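Local coordinates for protein dihydroorotase (Saccharomyces cerevisiae, PDB 6L0B) that catalyses the reversible interconversion of N-carbamoyl-L-aspartate and dihydroorotate, the zinc-dependent third step of de novo pyrimidine biosynthesis, at residues M13-R18 with S36-M41; E19-E24 with D340-S345; A102-N107 with N135-K140; V226-P231 with V273-Y278; S257-H262 with V277-F282. All coordinates share one frame; numbering follows the deposited sequence.

Contact 1 of 5, residues M13-R18 with S36-M41; sequences MHVHVR and SIAYIM. With ZN (zinc ion), chain E; URF (5-fluorouracil), chain G.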
# COMPACT_ATOMS: atom_id res chain seq x y z
N MET A 13 5.09 12.17 22.85
CA MET A 13 4.73 13.50 22.39
C MET A 13 3.88 13.48 21.11
O MET A 13 3.96 14.43 20.30
CB MET A 13 6.00 14.31 22.24
CG MET A 13 6.77 14.36 23.57
SD MET A 13 6.03 15.26 24.98
CE MET A 13 4.89 14.11 25.71
N HIS A 14 3.06 12.45 20.93
CA HIS A 14 2.14 12.36 19.79
C HIS A 14 1.09 11.30 20.14
O HIS A 14 1.26 10.12 19.84
CB HIS A 14 2.87 12.00 18.52
CG HIS A 14 2.10 12.32 17.27
ND1 HIS A 14 2.60 13.12 16.27
CD2 HIS A 14 0.86 11.94 16.86
CE1 HIS A 14 1.72 13.21 15.30
NE2 HIS A 14 0.66 12.50 15.63
N VAL A 15 -0.00 11.74 20.74
CA VAL A 15 -1.02 10.83 21.25
C VAL A 15 -2.37 11.25 20.68
O VAL A 15 -2.64 12.44 20.54
CB VAL A 15 -1.04 10.83 22.79
CG1 VAL A 15 -2.15 9.93 23.29
CG2 VAL A 15 0.30 10.39 23.37
N HIS A 16 -3.17 10.26 20.28
CA HIS A 16 -4.59 10.46 19.99
C HIS A 16 -5.42 9.57 20.90
O HIS A 16 -5.16 8.37 20.98
CB HIS A 16 -4.91 10.17 18.50
CG HIS A 16 -4.07 10.93 17.52
ND1 HIS A 16 -4.60 11.83 16.63
CD2 HIS A 16 -2.74 10.89 17.27
CE1 HIS A 16 -3.63 12.36 15.90
NE2 HIS A 16 -2.49 11.80 16.27
N VAL A 17 -6.45 10.14 21.55
CA VAL A 17 -7.30 9.39 22.49
C VAL A 17 -8.78 9.52 22.18
O VAL A 17 -9.60 8.97 22.91
CB VAL A 17 -7.05 9.77 23.97
CG1 VAL A 17 -5.61 9.48 24.39
CG2 VAL A 17 -7.46 11.20 24.23
N ARG A 18 -9.16 10.27 21.15
CA ARG A 18 -10.55 10.36 20.68
C ARG A 18 -11.44 10.90 21.81
O ARG A 18 -11.00 11.67 22.67
CB ARG A 18 -11.02 9.02 20.11
CG ARG A 18 -10.00 8.25 19.26
CD ARG A 18 -9.69 8.91 17.90
NE ARG A 18 -8.88 8.07 17.01
CZ ARG A 18 -7.99 8.50 16.09
NH1 ARG A 18 -7.73 9.80 15.87
NH2 ARG A 18 -7.33 7.59 15.38
N SER A 36 4.19 8.51 31.17
CA SER A 36 3.67 9.42 32.18
C SER A 36 3.21 10.74 31.60
O SER A 36 2.20 11.29 32.05
CB SER A 36 4.71 9.70 33.27
OG SER A 36 4.19 10.67 34.17
N ILE A 37 3.94 11.26 30.62
CA ILE A 37 3.63 12.52 29.97
C ILE A 37 3.20 12.23 28.54
O ILE A 37 3.92 11.55 27.80
CB ILE A 37 4.84 13.48 29.97
CG1 ILE A 37 5.29 13.75 31.40
CG2 ILE A 37 4.49 14.76 29.20
CD1 ILE A 37 6.72 14.23 31.47
N ALA A 38 2.07 12.80 28.15
CA ALA A 38 1.49 12.57 26.84
C ALA A 38 1.02 13.89 26.25
O ALA A 38 0.23 14.59 26.89
CB ALA A 38 0.30 11.61 26.93
N TYR A 39 1.43 14.17 25.02
CA TYR A 39 0.97 15.34 24.28
C TYR A 39 -0.28 14.97 23.48
O TYR A 39 -0.20 14.15 22.56
CB TYR A 39 2.08 15.84 23.35
CG TYR A 39 1.74 17.09 22.59
CD1 TYR A 39 1.67 18.31 23.23
CD2 TYR A 39 1.50 17.05 21.22
CE1 TYR A 39 1.36 19.47 22.54
CE2 TYR A 39 1.20 18.21 20.51
CZ TYR A 39 1.14 19.42 21.18
OH TYR A 39 0.85 20.59 20.49
N ILE A 40 -1.43 15.57 23.81
CA ILE A 40 -2.71 15.16 23.23
C ILE A 40 -2.99 15.95 21.95
O ILE A 40 -2.77 17.16 21.89
CB ILE A 40 -3.86 15.33 24.25
CG1 ILE A 40 -3.51 14.62 25.56
CG2 ILE A 40 -5.18 14.72 23.71
CD1 ILE A 40 -3.21 13.16 25.38
N MET A 41 -3.44 15.25 20.92
CA MET A 41 -3.65 15.83 19.59
C MET A 41 -5.09 16.32 19.39
O MET A 41 -6.01 15.88 20.09
CB MET A 41 -3.28 14.81 18.52
CG MET A 41 -1.76 14.69 18.29
SD MET A 41 -0.90 16.24 17.87
CE MET A 41 0.81 15.66 17.78
ZN ZN E . -1.16 11.73 14.61
N1 URF G . -3.11 9.20 11.28
C2 URF G . -2.83 10.48 11.97
N3 URF G . -3.84 10.95 12.96
C4 URF G . -5.04 10.17 13.23
C5 URF G . -5.31 8.91 12.54
C6 URF G . -4.33 8.46 11.57
O2 URF G . -1.83 11.11 11.73
O4 URF G . -5.87 10.47 14.02
F5 URF G . -6.49 8.26 12.85
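Met41 packs against the faces of two histidine rings. Its terminal methyl CE sits over the centre of the His14 ring, 3.5 Å from the centroid, a CH-pi contact in which the two side chains cross at about a right angle. Nearer the backbone, CB rests on a face of the His16 ring, offset toward the rim, while 5-fluorouracil lies over the opposite face. The turn at chi2 (-56°) lets the methionine leave one ring and reach the other. Each histidine gives NE2 to the same zinc ion, at 2.2 Å from His14 and 2.1 Å from His16, with Asp258 as a further ligand; His16 ND1 is engaged by Asn43. Two backbone bonds, Val15 N to Tyr39 O (3.0 Å) and Met41 N to Val15 O (2.9 Å), fix the parallel register. Beside them Val15 sets CG2 against Ala38 CB and CG1 against Ile40 CD1, and Met13 CE reaches Ile37 CG2 at 3.6 Å. Beyond the strand, Arg18 NH1 gives an almost straight bond to URF O4 (2.7 Å). A His-X-His pair at the end of the first barrel strand, backed by its parallel neighbour, is the metal-binding signature of the amidohydrolase superfamily.

Contact 2 of 5, residues E19-E24 with D340-S345; sequences EGAMCE and DGKDIS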
# COMPACT_ATOMS: atom_id res chain seq x y z
N GLU A 19 -12.72 10.54 21.75
CA GLU A 19 -13.72 10.94 22.73
C GLU A 19 -14.56 9.73 23.12
O GLU A 19 -14.21 8.59 22.79
CB GLU A 19 -14.60 12.05 22.16
CG GLU A 19 -13.92 13.40 22.13
CD GLU A 19 -14.82 14.50 21.57
OE1 GLU A 19 -15.11 14.47 20.35
OE2 GLU A 19 -15.22 15.40 22.35
N GLY A 20 -15.61 9.95 23.91
CA GLY A 20 -16.64 8.94 24.13
C GLY A 20 -16.08 7.64 24.65
O GLY A 20 -15.07 7.60 25.37
N ALA A 21 -16.71 6.53 24.23
CA ALA A 21 -16.32 5.21 24.72
C ALA A 21 -14.89 4.86 24.34
O ALA A 21 -14.20 4.18 25.11
CB ALA A 21 -17.27 4.14 24.19
N MET A 22 -14.43 5.33 23.17
CA MET A 22 -13.04 5.08 22.77
C MET A 22 -12.08 5.69 23.78
O MET A 22 -11.16 5.03 24.28
CB MET A 22 -12.80 5.64 21.37
CG MET A 22 -11.40 5.35 20.80
SD MET A 22 -11.07 3.56 20.63
CE MET A 22 -12.12 3.09 19.26
N CYS A 23 -12.36 6.95 24.13
CA CYS A 23 -11.55 7.72 25.12
C CYS A 23 -11.50 6.95 26.44
O CYS A 23 -10.37 6.73 26.94
CB CYS A 23 -12.15 9.10 25.35
SG CYS A 23 -10.99 10.27 26.11
N GLU A 24 -12.65 6.56 27.00
CA GLU A 24 -12.65 5.83 28.26
C GLU A 24 -11.81 4.57 28.16
O GLU A 24 -11.21 4.12 29.14
CB GLU A 24 -14.07 5.45 28.66
CG GLU A 24 -14.99 6.59 29.01
CD GLU A 24 -16.42 6.11 29.00
OE1 GLU A 24 -16.68 5.06 29.64
OE2 GLU A 24 -17.28 6.74 28.33
N ASP A 340 -13.34 -3.01 24.87
CA ASP A 340 -13.98 -2.39 26.03
C ASP A 340 -15.20 -3.17 26.51
O ASP A 340 -15.98 -2.64 27.32
CB ASP A 340 -14.37 -0.92 25.74
CG ASP A 340 -15.58 -0.77 24.81
OD1 ASP A 340 -15.99 -1.75 24.15
OD2 ASP A 340 -16.14 0.35 24.72
N GLY A 341 -15.40 -4.40 26.03
CA GLY A 341 -16.54 -5.21 26.42
C GLY A 341 -17.89 -4.67 26.01
O GLY A 341 -18.91 -5.23 26.41
N LYS A 342 -17.94 -3.62 25.18
CA LYS A 342 -19.21 -3.05 24.79
C LYS A 342 -19.25 -3.09 23.24
O LYS A 342 -19.51 -4.16 22.68
CB LYS A 342 -19.37 -1.63 25.33
CG LYS A 342 -19.64 -1.54 26.82
CD LYS A 342 -20.07 -0.11 27.23
CE LYS A 342 -18.91 0.89 27.14
NZ LYS A 342 -19.30 2.34 27.32
N ASP A 343 -18.93 -2.00 22.57
CA ASP A 343 -19.03 -1.94 21.12
C ASP A 343 -17.69 -1.84 20.42
O ASP A 343 -17.65 -1.95 19.18
CB ASP A 343 -19.87 -0.73 20.68
CG ASP A 343 -21.33 -0.90 21.00
OD1 ASP A 343 -21.63 -1.75 21.87
OD2 ASP A 343 -22.15 -0.19 20.39
N ILE A 344 -16.59 -1.68 21.16
CA ILE A 344 -15.31 -1.24 20.61
C ILE A 344 -14.29 -2.37 20.73
O ILE A 344 -14.02 -2.86 21.83
CB ILE A 344 -14.79 0.03 21.32
CG1 ILE A 344 -15.43 1.31 20.77
CG2 ILE A 344 -13.31 0.12 21.13
CD1 ILE A 344 -16.89 1.47 21.07
N SER A 345 -13.69 -2.73 19.59
CA SER A 345 -12.57 -3.65 19.53
C SER A 345 -11.46 -3.01 18.70
O SER A 345 -11.72 -2.35 17.69
CB SER A 345 -12.97 -5.01 18.89
OG SER A 345 -13.85 -5.74 19.72
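Met22 starts with CG anti to its backbone N (chi1 -175°) and then bends twice, at chi2 and chi3, which carries its methyl CE across to Ile344 CG2 at 3.7 Å. On the isoleucine, chi1 of -82° sets CG2 beside the carbonyl carbon, turning this branch to the methionine while CD1 reaches the methyl of Ala21, 4.1 Å from Ala21 CB. The two larger side chains cross at a slant, and SD also lies near CG2. Small apolar contacts of this kind join the first turn of helix 20-26 to the loop between strands 338-339 and 345-346, remote in sequence and at the surface of the protein. The loop keeps its shape through an Asx turn, in which Asp340 OD1 accepts from Lys342 N at 2.9 Å; Ile344 N, at 3.1 Å from Asp340 OD1, is a second donor, arriving from the opposite face of the carboxylate. Its other oxygen, OD2, faces Ala21 CB at 4.0 Å. Lys342, bent at chi3, brings NZ to the same methyl; Glu24 OE1 stands 4.4 Å from Lys342 NZ, beyond salt-bridge range, where a weak electrostatic attraction is plausible. Leu25, further along the helix, touches both Ile344 and Asp340, and Met22 packs further inward on Pro261 and Pro263.

Contact 3 of 5, residues A102-N107 with N135-K140; sequences AGVTTN and NLHGEK. With ZN (zinc ion), chain F; URF (5-fluorouracil), chain G.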
# COMPACT_ATOMS: atom_id res chain seq x y z
N ALA A 102 -4.60 19.55 4.39
CA ALA A 102 -5.98 19.15 4.12
C ALA A 102 -6.02 17.82 3.39
O ALA A 102 -5.29 17.62 2.41
CB ALA A 102 -6.68 20.24 3.31
N GLY A 103 -6.79 16.88 3.94
CA GLY A 103 -7.13 15.61 3.32
C GLY A 103 -6.12 14.50 3.48
O GLY A 103 -6.42 13.36 3.09
N VAL A 104 -4.96 14.75 4.09
CA VAL A 104 -3.89 13.75 4.04
C VAL A 104 -4.05 12.66 5.08
O VAL A 104 -3.42 11.60 4.94
CB VAL A 104 -2.50 14.40 4.21
CG1 VAL A 104 -2.26 15.46 3.17
CG2 VAL A 104 -2.35 14.99 5.61
N THR A 105 -4.89 12.85 6.10
CA THR A 105 -5.02 11.86 7.16
C THR A 105 -6.38 12.02 7.84
O THR A 105 -7.21 12.82 7.40
CB THR A 105 -3.87 12.02 8.16
OG1 THR A 105 -3.97 11.02 9.18
CG2 THR A 105 -3.93 13.41 8.80
N THR A 106 -6.57 11.32 8.96
CA THR A 106 -7.85 11.29 9.67
C THR A 106 -8.23 12.68 10.17
O THR A 106 -7.42 13.35 10.82
CB THR A 106 -7.78 10.37 10.89
OG1 THR A 106 -7.53 9.02 10.49
CG2 THR A 106 -9.06 10.41 11.69
N ASN A 107 -9.48 13.08 9.91
CA ASN A 107 -10.01 14.35 10.41
C ASN A 107 -9.10 15.52 10.04
O ASN A 107 -8.71 16.32 10.89
CB ASN A 107 -10.25 14.30 11.93
CG ASN A 107 -11.42 13.39 12.31
OD1 ASN A 107 -12.16 12.92 11.43
ND2 ASN A 107 -11.60 13.16 13.61
N ASN A 135 3.43 21.69 15.83
CA ASN A 135 3.60 20.30 15.41
C ASN A 135 3.11 20.16 13.98
O ASN A 135 1.98 20.56 13.67
CB ASN A 135 2.85 19.36 16.35
CG ASN A 135 3.11 19.67 17.81
OD1 ASN A 135 2.41 20.48 18.42
ND2 ASN A 135 4.12 19.02 18.39
N LEU A 136 3.93 19.55 13.14
CA LEU A 136 3.72 19.49 11.70
C LEU A 136 3.52 18.05 11.26
O LEU A 136 4.44 17.23 11.39
CB LEU A 136 4.91 20.07 10.95
CG LEU A 136 5.20 21.54 11.16
CD1 LEU A 136 6.39 21.90 10.32
CD2 LEU A 136 3.98 22.38 10.80
N HIS A 137 2.37 17.76 10.66
CA HIS A 137 2.20 16.55 9.85
C HIS A 137 2.70 16.88 8.46
O HIS A 137 1.93 17.28 7.59
CB HIS A 137 0.76 16.08 9.81
CG HIS A 137 0.55 14.81 9.04
ND1 HIS A 137 0.05 13.66 9.63
CD2 HIS A 137 0.78 14.49 7.74
CE1 HIS A 137 -0.03 12.70 8.72
NE2 HIS A 137 0.40 13.18 7.57
N GLY A 138 3.98 16.65 8.23
CA GLY A 138 4.62 17.09 7.01
C GLY A 138 4.38 16.22 5.78
O GLY A 138 5.17 15.34 5.45
N GLU A 139 3.27 16.45 5.11
CA GLU A 139 3.00 15.75 3.87
C GLU A 139 2.24 16.72 2.97
O GLU A 139 1.29 17.35 3.43
CB GLU A 139 2.19 14.46 4.09
CG GLU A 139 3.02 13.31 4.63
CD GLU A 139 2.35 11.98 4.48
OE1 GLU A 139 1.46 11.63 5.30
OE2 GLU A 139 2.73 11.28 3.51
N LYS A 140 2.68 16.84 1.72
CA LYS A 140 1.88 17.62 0.80
C LYS A 140 0.68 16.80 0.33
O LYS A 140 0.79 15.59 0.18
CB LYS A 140 2.71 18.04 -0.41
CG LYS A 140 3.78 19.04 -0.09
CD LYS A 140 3.17 20.42 -0.00
CE LYS A 140 4.20 21.53 -0.24
NZ LYS A 140 4.61 21.59 -1.67
ZN ZN F . -0.17 12.77 11.47
N1 URF G . -3.11 9.20 11.28
C2 URF G . -2.83 10.48 11.97
N3 URF G . -3.84 10.95 12.96
C4 URF G . -5.04 10.17 13.23
C5 URF G . -5.31 8.91 12.54
C6 URF G . -4.33 8.46 11.57
O2 URF G . -1.83 11.11 11.73
O4 URF G . -5.87 10.47 14.02
F5 URF G . -6.49 8.26 12.85
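His137 and two neighbouring side chains, Val104 and Thr105, form the innermost layer here. The imidazole gives ND1 to a zinc ion at 2.1 Å, and O2 of 5-fluorouracil, near the edge of the ring, binds the same metal at 2.4 Å. Val104 CG2 approaches His137 CD2 to 3.8 Å, and Thr105 CB comes within 3.9 Å of His137 CE1. Both meet the ring obliquely; the valine slides past it in the opposite direction, whereas the threonine crosses it. A chi1 of -178° points the threonine hydroxyl into the pocket, with Thr105 OG1 2.9 Å from N1 of 5-fluorouracil, leaving CB and CG2 for the histidine. His137 follows on from strand 133-136, a barrel strand of the amidohydrolase fold, whose zinc ligands characteristically project from strand ends; His180 supplies another ligand to this metal and meets the ring edge-to-face. A second shell sets the rotation of His137: NE2 donates to Glu139 OE1 at 2.9 Å, and OE1 accepts through its anti lone pair, lying 18° out of the imidazole plane. That carboxylate may also polarise the ring toward stronger metal donation. Between His137 and Glu139, Gly138 centres an inverse gamma turn that brings the acid back to the histidine. Farther out, Val104 CG1 touches Glu139 O, and Val104 O receives Lys230 NZ, joining the loop to another wall of the site.

Contact 4 of 5, residues V226-P231 with V273-Y278; sequences VNFCKP and VCAGVY. With URF (5-fluorouracil), chain G.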
# COMPACT_ATOMS: atom_id res chain seq x y z
N VAL A 226 -4.42 -2.97 9.05
CA VAL A 226 -4.10 -2.69 10.45
C VAL A 226 -2.82 -1.88 10.55
O VAL A 226 -2.70 -0.99 11.41
CB VAL A 226 -3.96 -3.99 11.28
CG1 VAL A 226 -5.32 -4.45 11.70
CG2 VAL A 226 -3.17 -5.10 10.52
N ASN A 227 -1.87 -2.13 9.65
CA ASN A 227 -0.60 -1.42 9.62
C ASN A 227 -0.61 -0.21 8.71
O ASN A 227 0.42 0.45 8.57
CB ASN A 227 0.51 -2.37 9.17
CG ASN A 227 0.74 -3.50 10.13
OD1 ASN A 227 0.61 -3.33 11.35
ND2 ASN A 227 1.10 -4.67 9.61
N PHE A 228 -1.77 0.15 8.15
CA PHE A 228 -1.83 1.31 7.27
C PHE A 228 -1.93 2.56 8.14
O PHE A 228 -2.73 2.60 9.08
CB PHE A 228 -3.02 1.25 6.31
CG PHE A 228 -3.20 2.51 5.46
CD1 PHE A 228 -2.20 2.93 4.59
CD2 PHE A 228 -4.37 3.28 5.54
CE1 PHE A 228 -2.37 4.09 3.82
CE2 PHE A 228 -4.53 4.43 4.77
CZ PHE A 228 -3.54 4.84 3.91
N CYS A 229 -1.10 3.55 7.84
CA CYS A 229 -1.11 4.79 8.59
C CYS A 229 -0.57 5.90 7.70
O CYS A 229 -0.09 5.66 6.59
CB CYS A 229 -0.30 4.65 9.89
SG CYS A 229 1.49 4.65 9.65
N LYS A 230 -0.66 7.14 8.18
CA LYS A 230 -0.08 8.27 7.46
C LYS A 230 0.93 8.96 8.36
O LYS A 230 0.68 9.10 9.56
CB LYS A 230 -1.16 9.28 7.00
CG LYS A 230 -2.20 8.71 6.03
CD LYS A 230 -1.55 8.15 4.78
CE LYS A 230 -0.98 9.23 3.88
NZ LYS A 230 -2.04 9.85 3.02
N PRO A 231 2.15 9.27 7.86
CA PRO A 231 2.64 8.90 6.53
C PRO A 231 2.88 7.39 6.45
O PRO A 231 3.18 6.78 7.48
CB PRO A 231 3.95 9.66 6.38
CG PRO A 231 3.93 10.70 7.46
CD PRO A 231 3.10 10.15 8.57
N VAL A 273 -10.15 2.80 3.97
CA VAL A 273 -9.66 2.34 5.26
C VAL A 273 -9.14 3.52 6.06
O VAL A 273 -8.48 4.43 5.52
CB VAL A 273 -8.57 1.26 5.08
CG1 VAL A 273 -7.75 1.08 6.37
CG2 VAL A 273 -9.19 -0.08 4.69
N CYS A 274 -9.45 3.54 7.35
CA CYS A 274 -8.98 4.61 8.22
C CYS A 274 -7.48 4.46 8.50
O CYS A 274 -7.02 3.38 8.87
CB CYS A 274 -9.74 4.60 9.54
SG CYS A 274 -11.49 4.90 9.38
N ALA A 275 -6.74 5.55 8.32
CA ALA A 275 -5.32 5.54 8.66
C ALA A 275 -5.13 5.53 10.18
O ALA A 275 -5.87 6.17 10.92
CB ALA A 275 -4.63 6.77 8.06
N GLY A 276 -4.11 4.80 10.65
CA GLY A 276 -3.78 4.79 12.06
C GLY A 276 -3.41 3.46 12.68
O GLY A 276 -4.11 2.45 12.55
N VAL A 277 -2.31 3.47 13.43
CA VAL A 277 -1.86 2.27 14.12
C VAL A 277 -1.99 2.53 15.61
O VAL A 277 -1.51 3.55 16.11
CB VAL A 277 -0.40 1.92 13.76
CG1 VAL A 277 0.09 0.83 14.64
CG2 VAL A 277 -0.32 1.51 12.29
N TYR A 278 -2.63 1.60 16.32
CA TYR A 278 -2.80 1.74 17.76
C TYR A 278 -1.67 1.02 18.48
O TYR A 278 -1.60 -0.22 18.43
CB TYR A 278 -4.14 1.19 18.22
CG TYR A 278 -4.26 1.23 19.71
CD1 TYR A 278 -4.44 2.42 20.38
CD2 TYR A 278 -4.16 0.06 20.46
CE1 TYR A 278 -4.55 2.46 21.75
CE2 TYR A 278 -4.27 0.08 21.84
CZ TYR A 278 -4.46 1.28 22.47
OH TYR A 278 -4.57 1.32 23.84
N1 URF G . -3.11 9.20 11.28
C2 URF G . -2.83 10.48 11.97
N3 URF G . -3.84 10.95 12.96
C4 URF G . -5.04 10.17 13.23
C5 URF G . -5.31 8.91 12.54
C6 URF G . -4.33 8.46 11.57
O2 URF G . -1.83 11.11 11.73
O4 URF G . -5.87 10.47 14.02
F5 URF G . -6.49 8.26 12.85
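The two segments run nearly perpendicular, 88° apart end to end, and are pinned by one backbone bond, Gly276 N to Phe228 O, at 3.0 Å and close to straight (161°). Alongside it Cys229 and Ala275 bring their CA atoms to 4.3 Å. In Phe228 a chi1 of 175° swings the ring over to the other segment: CE2 lies 4.0 Å from Ala275 CB, CD2 lies 4.1 Å from Val273 CG1, and Val273 O sits near the ring plane at the edge. Lys230 CG also meets the methyl of Ala275, 3.7 Å from Ala275 CB. Both segments are loops of the amidohydrolase barrel that border the ligand pocket, where Gly276 CA packs near C6 of 5-fluorouracil. Val277 turns CG2 to Val226 O at 3.6 Å and to Cys229 CB at 4.0 Å. The lysine is curled by bends at chi2, chi3 and chi4, which take its ammonium away from Ala275 to Val104 O in the loop of residues 102-107. On the outer side the second subunit closes over the contact, with its Gly223 on Phe228 and its Pro225 on Val273.

Contact 5 of 5, residues S257-H262 with V277-F282; sequences SDSAPH and VYSQSF. With ZN (zinc ion), chain E; URF (5-fluorouracil), chain G.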
# COMPACT_ATOMS: atom_id res chain seq x y z
N SER A 257 4.38 8.45 19.72
CA SER A 257 3.88 7.19 19.18
C SER A 257 2.93 7.39 17.99
O SER A 257 2.88 6.53 17.11
CB SER A 257 3.14 6.41 20.25
OG SER A 257 1.80 6.90 20.38
N ASP A 258 2.18 8.48 17.95
CA ASP A 258 1.01 8.59 17.07
C ASP A 258 0.15 7.33 17.17
O ASP A 258 -0.31 6.77 16.17
CB ASP A 258 1.42 8.86 15.62
CG ASP A 258 0.22 9.11 14.69
OD1 ASP A 258 -0.88 9.47 15.17
OD2 ASP A 258 0.38 8.95 13.47
N SER A 259 -0.04 6.85 18.38
CA SER A 259 -1.02 5.80 18.54
C SER A 259 -2.38 6.39 18.16
O SER A 259 -2.82 7.37 18.77
CB SER A 259 -0.99 5.25 19.97
OG SER A 259 -1.93 4.22 20.16
N ALA A 260 -2.99 5.87 17.09
CA ALA A 260 -4.24 6.39 16.52
C ALA A 260 -5.29 5.29 16.49
O ALA A 260 -5.40 4.54 15.50
CB ALA A 260 -4.00 6.96 15.12
N PRO A 261 -6.11 5.17 17.54
CA PRO A 261 -7.07 4.06 17.61
C PRO A 261 -8.27 4.28 16.70
O PRO A 261 -8.70 5.42 16.48
CB PRO A 261 -7.47 4.03 19.10
CG PRO A 261 -7.17 5.42 19.61
CD PRO A 261 -6.05 5.96 18.78
N HIS A 262 -8.76 3.19 16.09
CA HIS A 262 -10.00 3.11 15.30
C HIS A 262 -10.65 1.77 15.61
O HIS A 262 -9.94 0.76 15.78
CB HIS A 262 -9.80 3.21 13.78
CG HIS A 262 -8.97 4.37 13.34
ND1 HIS A 262 -9.53 5.48 12.73
CD2 HIS A 262 -7.64 4.58 13.37
CE1 HIS A 262 -8.57 6.34 12.44
NE2 HIS A 262 -7.41 5.82 12.81
N VAL A 277 -2.31 3.47 13.43
CA VAL A 277 -1.86 2.27 14.12
C VAL A 277 -1.99 2.53 15.61
O VAL A 277 -1.51 3.55 16.11
CB VAL A 277 -0.40 1.92 13.76
CG1 VAL A 277 0.09 0.83 14.64
CG2 VAL A 277 -0.32 1.51 12.29
N TYR A 278 -2.63 1.60 16.32
CA TYR A 278 -2.80 1.74 17.76
C TYR A 278 -1.67 1.02 18.48
O TYR A 278 -1.60 -0.22 18.43
CB TYR A 278 -4.14 1.19 18.22
CG TYR A 278 -4.26 1.23 19.71
CD1 TYR A 278 -4.44 2.42 20.38
CD2 TYR A 278 -4.16 0.06 20.46
CE1 TYR A 278 -4.55 2.46 21.75
CE2 TYR A 278 -4.27 0.08 21.84
CZ TYR A 278 -4.46 1.28 22.47
OH TYR A 278 -4.57 1.32 23.84
N SER A 279 -0.85 1.79 19.20
CA SER A 279 0.30 1.26 19.90
C SER A 279 0.39 1.70 21.36
O SER A 279 1.37 1.35 22.03
CB SER A 279 1.58 1.67 19.17
OG SER A 279 1.64 3.09 19.10
N GLN A 280 -0.57 2.50 21.80
CA GLN A 280 -0.51 3.03 23.18
C GLN A 280 -0.29 1.91 24.20
O GLN A 280 0.72 1.93 24.87
CB GLN A 280 -1.79 3.81 23.51
CG GLN A 280 -1.60 4.90 24.55
CD GLN A 280 -0.74 6.03 24.04
OE1 GLN A 280 -1.18 6.85 23.24
NE2 GLN A 280 0.49 6.08 24.51
N SER A 281 -1.07 0.89 24.19
CA SER A 281 -1.10 -0.09 25.26
C SER A 281 0.27 -0.70 25.56
O SER A 281 0.44 -1.26 26.64
CB SER A 281 -2.08 -1.19 24.89
OG SER A 281 -3.39 -0.68 25.02
N PHE A 282 1.23 -0.62 24.65
CA PHE A 282 2.54 -1.22 24.84
C PHE A 282 3.63 -0.30 24.32
O PHE A 282 4.64 -0.74 23.77
CB PHE A 282 2.64 -2.56 24.13
CG PHE A 282 1.71 -3.58 24.66
CD1 PHE A 282 0.38 -3.61 24.23
CD2 PHE A 282 2.14 -4.52 25.57
CE1 PHE A 282 -0.49 -4.56 24.72
CE2 PHE A 282 1.28 -5.47 26.06
CZ PHE A 282 -0.04 -5.49 25.63
ZN ZN E . -1.16 11.73 14.61
N1 URF G . -3.11 9.20 11.28
C2 URF G . -2.83 10.48 11.97
N3 URF G . -3.84 10.95 12.96
C4 URF G . -5.04 10.17 13.23
C5 URF G . -5.31 8.91 12.54
C6 URF G . -4.33 8.46 11.57
O2 URF G . -1.83 11.11 11.73
O4 URF G . -5.87 10.47 14.02
F5 URF G . -6.49 8.26 12.85
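The loop that follows the last barrel strand of this amidohydrolase fold carries the aspartate of the metal site, and contact 5 shows how such a loop is braced from behind. Asp258 binds a zinc ion through OD1 at 2.3 Å, alongside His14 and His16. One residue on, Ser259 turns the other way: a fully extended chi1 of 180° sends its hydroxyl into the turn of residues 277-282, where OG accepts two backbone bonds, from Ser279 N at 2.8 Å and from Gln280 N at 2.7 Å. Ala260 N completes the grip by donating to Val277 O at 2.9 Å, and the methyl of Ala260 packs by C5 of 5-fluorouracil. An ST turn tightens the first segment, Ser257 OG accepting from Ser259 N at 2.7 Å. Gln280, bent at chi2, lays its amide along Ser259 CB and sends NE2 to Asp12, tying the turn to strand 11-15, which bears His14. Pro261 and Tyr278 cross at a slant, packed between helix 20-26 and strand 345-346. Their closest carbons are Pro261 CB and Tyr278 CD1, 3.7 Å apart, while the phenol oxygen Tyr278 OH shares a hydrogen bond of 2.6 Å with Ser281 OG.

Overall arrangement
From the N terminus, contact 1 closes first, pairing strand 11-15 with strand 37-40 across a short helical loop. Contact 2 opens within that loop and closes near the C-terminal end, tying helix 20-26 to the loop between strands 338-339 and 345-346, so the two cross. Contacts 3, 4 and 5 nest inside contact 2. Contact 3, joining a loop to the region of strand 133-136, closes before contact 4 opens. Contact 4 joins two pocket loops; contact 5, within it, joins two parts of the connection between strand 253-255 and helix 283-293, and both end on Val277 and Tyr278. Contacts 1, 3, 4 and 5 surround 5-fluorouracil, and contacts 1 and 5 share a zinc ion.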